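Side-chain contacts in CmeC (Campylobacter jejuni, PDB 4MT4), which forms a trimeric outer membrane channel, probably serving as the exit duct through which an efflux pump expels its substrates: residues B[177-182]-B[416-421]; B[191-194]-B[198-201]; B[402-405]-B[410-413]. One frame throughout, in Å; residues are numbered along the deposited sequence.

Contact 1. Residues B[177-182]-B[416-421]; sequences KEAYES and EARQNW
Arg418 reaches across to the helical turn of Ala179 and Ser182 and makes nearly all of this contact by itself. The two helices run almost antiparallel, at 165°, and their axes come no closer than 11.7 Å, a gap wide enough to need a long side chain. The arginine fills it: CG stands anti to the backbone N (chi1 172°), the chain remains extended as far as NE, and the guanidinium is delivered end-on to the facing helix. There its NH2 edge meets a backbone carbonyl, with Arg418 NH2 donating to Ala179 O at a modelled 2.5 Å, a length too short to trust. The angle at the hydrogen, 132°, is well bent, so the exact geometry of the bond is doubtful. Ser182 borders the same group through its carbon: CB lies 3.2 Å from Arg418 NH1, in an oblique approach, while Ser182 OG is 4.0 Å from that nitrogen. The serine OG is turned back beside its own backbone N and donates to Glu178 OE2 from above the carboxylate plane. That carboxylate is near the arginine without pairing with it, Glu178 OE2 standing 5.1 Å from Arg418 NH1, and might still favour its positive charge. Tyr397, on helix 339-405, also touches Arg418. Long, nearly antiparallel helices set side by side are characteristic of the alpha-helical barrel of outer membrane factors; here one arginine spans two of them.

Contact 2. Residues B[191-194]-B[198-201]; sequences DEKF and AVGE
Val199 sets one methyl against each of two consecutive helix residues, CG1 against Lys193 and CG2 against Phe194. The lysine runs across the valine at about a right angle, its aliphatic chain extended beyond CG; Lys193 CB lies 3.7 Å from Val199 CG1, and CD is almost as near. Ala198 CB rests on the same lysine, 3.6 Å from Lys193 CB. On the other branch, Val199 CG2 packs 3.7 Å from Phe194 CB. The phenylalanine ring, sent off by a chi1 of 177°, follows the outgoing chain: Phe194 CD1 approaches Val199 O obliquely, whereas Glu201 N lies at the ring edge, 3.9 Å from Phe194 CE1. Backbone groups close the turn as well. Lys193 O accepts from Ala198 N, at a modelled length too short to be reliable, and weakly from Val199 N. A single water donates to both Phe194 O and Val199 O, at 2.8 Å from the former, and so ties the end of one helix to the approach of the next. Glu201 directs its carboxylate away, into a salt bridge with Arg395 of the third subunit. Such a tight turn between two long helices, a helical hairpin with Gly200 at the N-cap of helix 201-236, is typical of the periplasmic tips of TolC-like channels.

Contact 3. Residues B[402-405]-B[410-413]; sequences ERYD and SLQD
The side chains of Tyr404 and Leu411 run alongside each other in a common direction, one near the close of helix 339-405 and the other in the first turn of helix 411-445. Along 402-405 the task is divided by position. Arg403 turns to the assembly, making a cation-pi contact with Tyr202 of the second subunit. Tyr404, the next residue, turns to its own hairpin. A chi1 of 170° swings the ring away from the backbone N and over to the start of the following helix, where the leucine accompanies it from CE1 out to the hydroxyl. Tyr404 CE1 is 3.7 Å from Leu411 CA, and Leu411 CB sits beside the same ring atom. Farther out, Leu411 CD1 reaches the phenol end, 3.5 Å from Tyr404 OH; the leucine's own chi1 of 175° helps bring its CD1 branch alongside the ring. Ser410 O lies obliquely to the ring, 4.1 Å from Tyr404 CD1. Tyr414, stacked on the ring, and Asn190 of helix 129-195 also touch the tyrosine. Across the turn, Ser410 is the N-cap, its OG accepting from Asp413 N at 3.3 Å with a nearly straight 160° angle. The chemistry is thus split: apolar and aromatic contact joins the two helices, while the polar bond is spent within one of them, probably helping to set the helix start from which Leu411 meets the tyrosine.

In the fold
All three contacts sit toward one end of the long helices, far from the chain's centre. Contacts 2 and 3 each close a short turn between successive helices, one in each half of the chain, with centres 15 Å apart. Contact 2 is a surface contact, built on backbone bonds, a shared water and small apolar patches; contact 3 is partly buried and rests on an aromatic ring against a leucine. Contact 1, also partly buried, joins helices from the two halves, 129-195 and 411-445, through one charged side chain and a carbonyl. It shares the former helix with contact 2 and the latter with contact 3, and both turns fall within the loop it closes.

Contact 1. Residues B[177-182]-B[416-421]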
ATOM      1  N   LYS B 177     -33.918 -14.449 -11.460  1.00 56.02           N
ATOM      2  CA  LYS B 177     -34.886 -15.217 -10.685  1.00 57.08           C
ATOM      3  C   LYS B 177     -36.019 -15.678 -11.590  1.00 68.57           C
ATOM      4  O   LYS B 177     -36.333 -16.869 -11.651  1.00 54.51           O
ATOM      5  CB  LYS B 177     -35.445 -14.394  -9.523  1.00 48.48           C
ATOM      6  CG  LYS B 177     -36.529 -15.111  -8.730  1.00 65.08           C
ATOM      7  CD  LYS B 177     -37.073 -14.253  -7.600  1.00 70.28           C
ATOM      8  CE  LYS B 177     -38.164 -14.984  -6.830  1.00 84.88           C
ATOM      9  NZ  LYS B 177     -38.731 -14.160  -5.725  1.00 98.96           N
ATOM     10  N   GLU B 178     -36.625 -14.726 -12.294  1.00 59.01           N
ATOM     11  CA  GLU B 178     -37.695 -15.017 -13.241  1.00 73.85           C
ATOM     12  C   GLU B 178     -37.213 -15.917 -14.368  1.00 70.83           C
ATOM     13  O   GLU B 178     -37.927 -16.823 -14.799  1.00 73.94           O
ATOM     14  CB  GLU B 178     -38.262 -13.717 -13.819  1.00 64.49           C
ATOM     15  CG  GLU B 178     -38.935 -13.865 -15.182  1.00 98.16           C
ATOM     16  CD  GLU B 178     -40.169 -14.745 -15.147  1.00 98.15           C
ATOM     17  OE1 GLU B 178     -40.723 -14.970 -14.048  1.00 99.19           O
ATOM     18  OE2 GLU B 178     -40.586 -15.213 -16.227  1.00 93.94           O
ATOM     19  N   ALA B 179     -36.001 -15.653 -14.844  1.00 57.69           N
ATOM     20  CA  ALA B 179     -35.391 -16.459 -15.891  1.00 51.41           C
ATOM     21  C   ALA B 179     -35.242 -17.904 -15.435  1.00 70.74           C
ATOM     22  O   ALA B 179     -35.318 -18.830 -16.238  1.00 67.01           O
ATOM     23  CB  ALA B 179     -34.042 -15.884 -16.288  1.00 52.17           C
ATOM     24  N   TYR B 180     -35.037 -18.087 -14.135  1.00 62.63           N
ATOM     25  CA  TYR B 180     -34.923 -19.417 -13.554  1.00 61.94           C
ATOM     26  C   TYR B 180     -36.290 -20.074 -13.389  1.00 59.05           C
ATOM     27  O   TYR B 180     -36.445 -21.268 -13.642  1.00 62.24           O
ATOM     28  CB  TYR B 180     -34.210 -19.351 -12.203  1.00 47.18           C
ATOM     29  CG  TYR B 180     -34.359 -20.607 -11.375  1.00 49.59           C
ATOM     30  CD1 TYR B 180     -33.634 -21.752 -11.678  1.00 57.15           C
ATOM     31  CD2 TYR B 180     -35.222 -20.648 -10.288  1.00 54.29           C
ATOM     32  CE1 TYR B 180     -33.767 -22.902 -10.925  1.00 48.39           C
ATOM     33  CE2 TYR B 180     -35.362 -21.793  -9.528  1.00 57.32           C
ATOM     34  CZ  TYR B 180     -34.632 -22.917  -9.851  1.00 58.60           C
ATOM     35  OH  TYR B 180     -34.768 -24.060  -9.095  1.00 68.58           O
ATOM     36  N   GLU B 181     -37.273 -19.286 -12.962  1.00 61.18           N
ATOM     37  CA  GLU B 181     -38.624 -19.788 -12.727  1.00 69.31           C
ATOM     38  C   GLU B 181     -39.247 -20.365 -13.994  1.00 72.06           C
ATOM     39  O   GLU B 181     -39.729 -21.497 -13.999  1.00 75.34           O
ATOM     40  CB  GLU B 181     -39.523 -18.677 -12.171  1.00 69.95           C
ATOM     41  CG  GLU B 181     -39.082 -18.116 -10.826  1.00 76.44           C
ATOM     42  CD  GLU B 181     -39.094 -19.151  -9.719  1.00 96.40           C
ATOM     43  OE1 GLU B 181     -39.884 -20.116  -9.810  1.00 93.42           O
ATOM     44  OE2 GLU B 181     -38.310 -19.002  -8.758  1.00 84.91           O
ATOM     45  N   SER B 182     -39.233 -19.584 -15.069  1.00 60.31           N
ATOM     46  CA  SER B 182     -39.838 -20.013 -16.324  1.00 76.00           C
ATOM     47  C   SER B 182     -39.036 -21.137 -16.968  1.00 75.38           C
ATOM     48  O   SER B 182     -39.590 -21.971 -17.682  1.00 72.98           O
ATOM     49  CB  SER B 182     -39.966 -18.834 -17.287  1.00 71.98           C
ATOM     50  OG  SER B 182     -40.574 -17.724 -16.651  1.00 81.45           O
ATOM     51  N   GLU B 416     -32.481 -20.062 -27.059  1.00 57.80           N
ATOM     52  CA  GLU B 416     -31.461 -19.098 -27.451  1.00 52.86           C
ATOM     53  C   GLU B 416     -32.009 -17.676 -27.458  1.00 63.40           C
ATOM     54  O   GLU B 416     -31.377 -16.758 -26.937  1.00 62.01           O
ATOM     55  CB  GLU B 416     -30.898 -19.448 -28.830  1.00 43.23           C
ATOM     56  CG  GLU B 416     -30.000 -18.375 -29.427  1.00 65.88           C
ATOM     57  CD  GLU B 416     -29.490 -18.739 -30.808  1.00 85.92           C
ATOM     58  OE1 GLU B 416     -29.297 -19.943 -31.079  1.00 87.89           O
ATOM     59  OE2 GLU B 416     -29.285 -17.818 -31.626  1.00 90.20           O
ATOM     60  N   ALA B 417     -33.187 -17.500 -28.050  1.00 54.34           N
ATOM     61  CA  ALA B 417     -33.815 -16.186 -28.135  1.00 63.56           C
ATOM     62  C   ALA B 417     -34.125 -15.644 -26.744  1.00 55.31           C
ATOM     63  O   ALA B 417     -34.014 -14.443 -26.492  1.00 47.49           O
ATOM     64  CB  ALA B 417     -35.083 -16.259 -28.973  1.00 43.93           C
ATOM     65  N   ARG B 418     -34.505 -16.548 -25.849  1.00 48.34           N
ATOM     66  CA  ARG B 418     -34.804 -16.208 -24.466  1.00 56.24           C
ATOM     67  C   ARG B 418     -33.538 -15.829 -23.696  1.00 64.31           C
ATOM     68  O   ARG B 418     -33.545 -14.901 -22.887  1.00 41.79           O
ATOM     69  CB  ARG B 418     -35.508 -17.385 -23.788  1.00 56.79           C
ATOM     70  CG  ARG B 418     -35.705 -17.256 -22.292  1.00 66.08           C
ATOM     71  CD  ARG B 418     -36.286 -18.546 -21.729  1.00 92.96           C
ATOM     72  NE  ARG B 418     -36.142 -18.636 -20.281  1.00102.16           N
ATOM     73  CZ  ARG B 418     -37.097 -18.311 -19.417  1.00102.01           C
ATOM     74  NH1 ARG B 418     -38.268 -17.873 -19.858  1.00 98.19           N
ATOM     75  NH2 ARG B 418     -36.880 -18.426 -18.114  1.00 91.49           N
ATOM     76  N   GLN B 419     -32.452 -16.548 -23.962  1.00 51.65           N
ATOM     77  CA  GLN B 419     -31.164 -16.266 -23.335  1.00 58.07           C
ATOM     78  C   GLN B 419     -30.628 -14.914 -23.795  1.00 64.95           C
ATOM     79  O   GLN B 419     -29.999 -14.186 -23.027  1.00 56.19           O
ATOM     80  CB  GLN B 419     -30.153 -17.367 -23.659  1.00 59.81           C
ATOM     81  CG  GLN B 419     -28.780 -17.168 -23.033  1.00 61.13           C
ATOM     82  CD  GLN B 419     -28.772 -17.460 -21.546  1.00 73.64           C
ATOM     83  OE1 GLN B 419     -28.843 -16.550 -20.720  1.00 64.77           O
ATOM     84  NE2 GLN B 419     -28.682 -18.738 -21.195  1.00 81.49           N
ATOM     85  N   ASN B 420     -30.887 -14.586 -25.057  1.00 52.74           N
ATOM     86  CA  ASN B 420     -30.448 -13.321 -25.634  1.00 46.71           C
ATOM     87  C   ASN B 420     -31.141 -12.126 -24.990  1.00 60.94           C
ATOM     88  O   ASN B 420     -30.514 -11.093 -24.754  1.00 52.67           O
ATOM     89  CB  ASN B 420     -30.688 -13.313 -27.144  1.00 42.14           C
ATOM     90  CG  ASN B 420     -29.746 -14.238 -27.889  1.00 59.96           C
ATOM     91  OD1 ASN B 420     -28.682 -14.597 -27.385  1.00 57.77           O
ATOM     92  ND2 ASN B 420     -30.131 -14.624 -29.100  1.00 61.93           N
ATOM     93  N   TRP B 421     -32.435 -12.267 -24.712  1.00 51.32           N
ATOM     94  CA  TRP B 421     -33.188 -11.226 -24.021  1.00 55.94           C
ATOM     95  C   TRP B 421     -32.633 -11.020 -22.617  1.00 54.17           C
ATOM     96  O   TRP B 421     -32.454  -9.886 -22.169  1.00 47.44           O
ATOM     97  CB  TRP B 421     -34.674 -11.580 -23.955  1.00 41.51           C
ATOM     98  CG  TRP B 421     -35.501 -10.578 -23.194  1.00 49.13           C
ATOM     99  CD1 TRP B 421     -35.259  -9.241 -23.066  1.00 50.28           C
ATOM    100  CD2 TRP B 421     -36.696 -10.841 -22.445  1.00 65.35           C
ATOM    101  NE1 TRP B 421     -36.229  -8.655 -22.290  1.00 49.75           N
ATOM    102  CE2 TRP B 421     -37.123  -9.615 -21.896  1.00 67.51           C
ATOM    103  CE3 TRP B 421     -37.446 -11.993 -22.187  1.00 52.42           C
ATOM    104  CZ2 TRP B 421     -38.266  -9.509 -21.107  1.00 76.45           C
ATOM    105  CZ3 TRP B 421     -38.581 -11.885 -21.403  1.00 66.71           C
ATOM    106  CH2 TRP B 421     -38.980 -10.652 -20.872  1.00 70.05           C
TER

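Contact 2. Residues B[191-194]-B[198-201]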
ATOM      1  N   ASP B 191     -40.747 -32.495 -19.478  1.00 59.74           N
ATOM      2  CA  ASP B 191     -40.627 -33.733 -18.716  1.00 62.70           C
ATOM      3  C   ASP B 191     -41.927 -34.527 -18.784  1.00 59.72           C
ATOM      4  O   ASP B 191     -41.909 -35.757 -18.825  1.00 53.44           O
ATOM      5  CB  ASP B 191     -40.255 -33.442 -17.260  1.00 56.54           C
ATOM      6  CG  ASP B 191     -39.958 -34.703 -16.471  1.00 67.04           C
ATOM      7  OD1 ASP B 191     -39.216 -35.570 -16.982  1.00 49.45           O
ATOM      8  OD2 ASP B 191     -40.470 -34.828 -15.338  1.00 86.44           O
ATOM      9  N   GLU B 192     -43.054 -33.819 -18.795  1.00 48.36           N
ATOM     10  CA  GLU B 192     -44.357 -34.463 -18.919  1.00 63.20           C
ATOM     11  C   GLU B 192     -44.545 -35.033 -20.320  1.00 61.29           C
ATOM     12  O   GLU B 192     -45.001 -36.162 -20.484  1.00 59.76           O
ATOM     13  CB  GLU B 192     -45.487 -33.481 -18.599  1.00 63.90           C
ATOM     14  CG  GLU B 192     -45.506 -32.999 -17.154  1.00 59.28           C
ATOM     15  CD  GLU B 192     -46.674 -32.075 -16.860  1.00 91.64           C
ATOM     16  OE1 GLU B 192     -47.553 -31.931 -17.735  1.00 84.06           O
ATOM     17  OE2 GLU B 192     -46.713 -31.491 -15.756  1.00102.22           O
ATOM     18  N   LYS B 193     -44.186 -34.241 -21.327  1.00 51.37           N
ATOM     19  CA  LYS B 193     -44.291 -34.665 -22.718  1.00 55.36           C
ATOM     20  C   LYS B 193     -43.420 -35.886 -23.002  1.00 61.56           C
ATOM     21  O   LYS B 193     -43.759 -36.721 -23.838  1.00 59.48           O
ATOM     22  CB  LYS B 193     -43.902 -33.522 -23.657  1.00 53.75           C
ATOM     23  CG  LYS B 193     -44.969 -32.456 -23.836  1.00 48.84           C
ATOM     24  CD  LYS B 193     -44.589 -31.491 -24.948  1.00 46.03           C
ATOM     25  CE  LYS B 193     -45.702 -30.499 -25.235  1.00 62.88           C
ATOM     26  NZ  LYS B 193     -45.370 -29.625 -26.391  1.00 60.07           N
ATOM     27  N   PHE B 194     -42.299 -35.982 -22.296  1.00 50.28           N
ATOM     28  CA  PHE B 194     -41.361 -37.083 -22.489  1.00 62.39           C
ATOM     29  C   PHE B 194     -41.941 -38.422 -22.048  1.00 63.96           C
ATOM     30  O   PHE B 194     -41.782 -39.434 -22.730  1.00 61.03           O
ATOM     31  CB  PHE B 194     -40.063 -36.810 -21.731  1.00 47.26           C
ATOM     32  CG  PHE B 194     -39.061 -37.923 -21.826  1.00 49.56           C
ATOM     33  CD1 PHE B 194     -38.274 -38.066 -22.956  1.00 47.45           C
ATOM     34  CD2 PHE B 194     -38.906 -38.825 -20.787  1.00 45.49           C
ATOM     35  CE1 PHE B 194     -37.351 -39.090 -23.049  1.00 52.61           C
ATOM     36  CE2 PHE B 194     -37.986 -39.851 -20.874  1.00 48.63           C
ATOM     37  CZ  PHE B 194     -37.207 -39.984 -22.006  1.00 45.72           C
ATOM     38  N   ALA B 198     -44.001 -37.421 -26.218  1.00 54.06           N
ATOM     39  CA  ALA B 198     -44.258 -36.262 -27.067  1.00 46.24           C
ATOM     40  C   ALA B 198     -42.973 -35.506 -27.405  1.00 60.09           C
ATOM     41  O   ALA B 198     -42.931 -34.743 -28.370  1.00 56.21           O
ATOM     42  CB  ALA B 198     -45.259 -35.333 -26.403  1.00 53.04           C
ATOM     43  N   VAL B 199     -41.931 -35.703 -26.601  1.00 54.41           N
ATOM     44  CA  VAL B 199     -40.617 -35.144 -26.905  1.00 54.98           C
ATOM     45  C   VAL B 199     -39.541 -36.212 -26.746  1.00 47.60           C
ATOM     46  O   VAL B 199     -39.720 -37.185 -26.013  1.00 49.44           O
ATOM     47  CB  VAL B 199     -40.272 -33.932 -26.006  1.00 61.34           C
ATOM     48  CG1 VAL B 199     -41.265 -32.800 -26.221  1.00 56.22           C
ATOM     49  CG2 VAL B 199     -40.227 -34.342 -24.547  1.00 56.03           C
ATOM     50  N   GLY B 200     -38.425 -36.028 -27.442  1.00 44.54           N
ATOM     51  CA  GLY B 200     -37.337 -36.986 -27.401  1.00 47.06           C
ATOM     52  C   GLY B 200     -36.354 -36.723 -26.279  1.00 61.09           C
ATOM     53  O   GLY B 200     -36.454 -35.722 -25.567  1.00 52.13           O
ATOM     54  N   GLU B 201     -35.399 -37.633 -26.124  1.00 56.97           N
ATOM     55  CA  GLU B 201     -34.370 -37.515 -25.099  1.00 46.07           C
ATOM     56  C   GLU B 201     -33.490 -36.295 -25.351  1.00 63.15           C
ATOM     57  O   GLU B 201     -32.985 -35.675 -24.416  1.00 52.09           O
ATOM     58  CB  GLU B 201     -33.513 -38.781 -25.053  1.00 48.28           C
ATOM     59  CG  GLU B 201     -32.420 -38.767 -23.999  1.00 71.15           C
ATOM     60  CD  GLU B 201     -31.576 -40.025 -24.021  1.00 74.09           C
ATOM     61  OE1 GLU B 201     -31.808 -40.884 -24.897  1.00 73.94           O
ATOM     62  OE2 GLU B 201     -30.680 -40.153 -23.162  1.00 75.59           O
TER
HETATM   63  O   HOH W   1     -40.290 -39.884 -25.113  1.00 55.87           O

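Contact 3. Residues B[402-405]-B[410-413]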
ATOM      1  N   GLU B 402     -44.354 -17.395 -29.369  1.00 54.92           N
ATOM      2  CA  GLU B 402     -45.578 -17.677 -30.112  1.00 57.50           C
ATOM      3  C   GLU B 402     -45.368 -18.812 -31.109  1.00 50.10           C
ATOM      4  O   GLU B 402     -46.225 -19.682 -31.267  1.00 70.34           O
ATOM      5  CB  GLU B 402     -46.061 -16.421 -30.844  1.00 59.64           C
ATOM      6  CG  GLU B 402     -46.472 -15.279 -29.931  1.00 50.46           C
ATOM      7  CD  GLU B 402     -46.717 -13.984 -30.684  1.00 70.24           C
ATOM      8  OE1 GLU B 402     -46.331 -13.901 -31.869  1.00 72.63           O
ATOM      9  OE2 GLU B 402     -47.296 -13.049 -30.091  1.00 78.99           O
ATOM     10  N   ARG B 403     -44.216 -18.795 -31.773  1.00 47.12           N
ATOM     11  CA  ARG B 403     -43.892 -19.788 -32.789  1.00 48.13           C
ATOM     12  C   ARG B 403     -43.567 -21.146 -32.178  1.00 54.20           C
ATOM     13  O   ARG B 403     -43.922 -22.186 -32.735  1.00 63.28           O
ATOM     14  CB  ARG B 403     -42.720 -19.305 -33.647  1.00 46.41           C
ATOM     15  CG  ARG B 403     -43.017 -18.043 -34.442  1.00 49.83           C
ATOM     16  CD  ARG B 403     -41.858 -17.673 -35.357  1.00 53.79           C
ATOM     17  NE  ARG B 403     -42.195 -16.551 -36.228  1.00 58.33           N
ATOM     18  CZ  ARG B 403     -41.383 -16.052 -37.154  1.00 65.48           C
ATOM     19  NH1 ARG B 403     -40.179 -16.574 -37.336  1.00 56.67           N
ATOM     20  NH2 ARG B 403     -41.778 -15.028 -37.901  1.00 59.38           N
ATOM     21  N   TYR B 404     -42.887 -21.138 -31.036  1.00 54.46           N
ATOM     22  CA  TYR B 404     -42.543 -22.379 -30.355  1.00 55.49           C
ATOM     23  C   TYR B 404     -43.788 -23.083 -29.828  1.00 52.12           C
ATOM     24  O   TYR B 404     -43.861 -24.310 -29.821  1.00 52.56           O
ATOM     25  CB  TYR B 404     -41.567 -22.118 -29.205  1.00 56.60           C
ATOM     26  CG  TYR B 404     -41.357 -23.321 -28.310  1.00 44.55           C
ATOM     27  CD1 TYR B 404     -40.486 -24.339 -28.676  1.00 41.65           C
ATOM     28  CD2 TYR B 404     -42.034 -23.441 -27.102  1.00 37.94           C
ATOM     29  CE1 TYR B 404     -40.296 -25.443 -27.864  1.00 44.53           C
ATOM     30  CE2 TYR B 404     -41.850 -24.541 -26.286  1.00 42.63           C
ATOM     31  CZ  TYR B 404     -40.980 -25.537 -26.671  1.00 43.48           C
ATOM     32  OH  TYR B 404     -40.791 -26.635 -25.862  1.00 63.74           O
ATOM     33  N   ASP B 405     -44.768 -22.302 -29.389  1.00 44.96           N
ATOM     34  CA  ASP B 405     -45.976 -22.863 -28.797  1.00 48.59           C
ATOM     35  C   ASP B 405     -46.840 -23.589 -29.827  1.00 63.96           C
ATOM     36  O   ASP B 405     -47.599 -24.492 -29.478  1.00 62.29           O
ATOM     37  CB  ASP B 405     -46.790 -21.769 -28.105  1.00 56.93           C
ATOM     38  CG  ASP B 405     -46.128 -21.267 -26.835  1.00 66.73           C
ATOM     39  OD1 ASP B 405     -45.311 -22.014 -26.257  1.00 54.92           O
ATOM     40  OD2 ASP B 405     -46.426 -20.131 -26.412  1.00 63.71           O
ATOM     41  N   SER B 410     -37.910 -24.696 -33.209  1.00 40.43           N
ATOM     42  CA  SER B 410     -37.242 -25.682 -32.370  1.00 55.80           C
ATOM     43  C   SER B 410     -37.027 -25.138 -30.963  1.00 59.02           C
ATOM     44  O   SER B 410     -36.940 -23.925 -30.764  1.00 47.12           O
ATOM     45  CB  SER B 410     -35.901 -26.090 -32.985  1.00 50.25           C
ATOM     46  OG  SER B 410     -35.000 -24.997 -32.999  1.00 57.30           O
ATOM     47  N   LEU B 411     -36.950 -26.042 -29.990  1.00 59.59           N
ATOM     48  CA  LEU B 411     -36.717 -25.665 -28.602  1.00 65.47           C
ATOM     49  C   LEU B 411     -35.388 -24.935 -28.451  1.00 56.21           C
ATOM     50  O   LEU B 411     -35.281 -23.965 -27.703  1.00 54.10           O
ATOM     51  CB  LEU B 411     -36.742 -26.902 -27.701  1.00 60.05           C
ATOM     52  CG  LEU B 411     -36.391 -26.693 -26.226  1.00 58.24           C
ATOM     53  CD1 LEU B 411     -37.421 -25.809 -25.535  1.00 54.72           C
ATOM     54  CD2 LEU B 411     -36.255 -28.028 -25.511  1.00 45.14           C
ATOM     55  N   GLN B 412     -34.383 -25.412 -29.180  1.00 54.28           N
ATOM     56  CA  GLN B 412     -33.047 -24.828 -29.153  1.00 49.42           C
ATOM     57  C   GLN B 412     -33.051 -23.360 -29.571  1.00 64.90           C
ATOM     58  O   GLN B 412     -32.452 -22.515 -28.904  1.00 68.22           O
ATOM     59  CB  GLN B 412     -32.111 -25.627 -30.060  1.00 62.34           C
ATOM     60  CG  GLN B 412     -30.725 -25.034 -30.206  1.00 75.95           C
ATOM     61  CD  GLN B 412     -29.846 -25.846 -31.134  1.00 96.28           C
ATOM     62  OE1 GLN B 412     -30.182 -26.972 -31.496  1.00 78.84           O
ATOM     63  NE2 GLN B 412     -28.713 -25.275 -31.529  1.00 97.12           N
ATOM     64  N   ASP B 413     -33.728 -23.065 -30.677  1.00 58.60           N
ATOM     65  CA  ASP B 413     -33.851 -21.692 -31.155  1.00 55.67           C
ATOM     66  C   ASP B 413     -34.646 -20.833 -30.176  1.00 61.47           C
ATOM     67  O   ASP B 413     -34.385 -19.640 -30.029  1.00 51.45           O
ATOM     68  CB  ASP B 413     -34.512 -21.658 -32.536  1.00 53.62           C
ATOM     69  CG  ASP B 413     -33.540 -21.970 -33.657  1.00 64.95           C
ATOM     70  OD1 ASP B 413     -32.453 -22.516 -33.373  1.00 79.53           O
ATOM     71  OD2 ASP B 413     -33.865 -21.671 -34.826  1.00 72.30           O
TER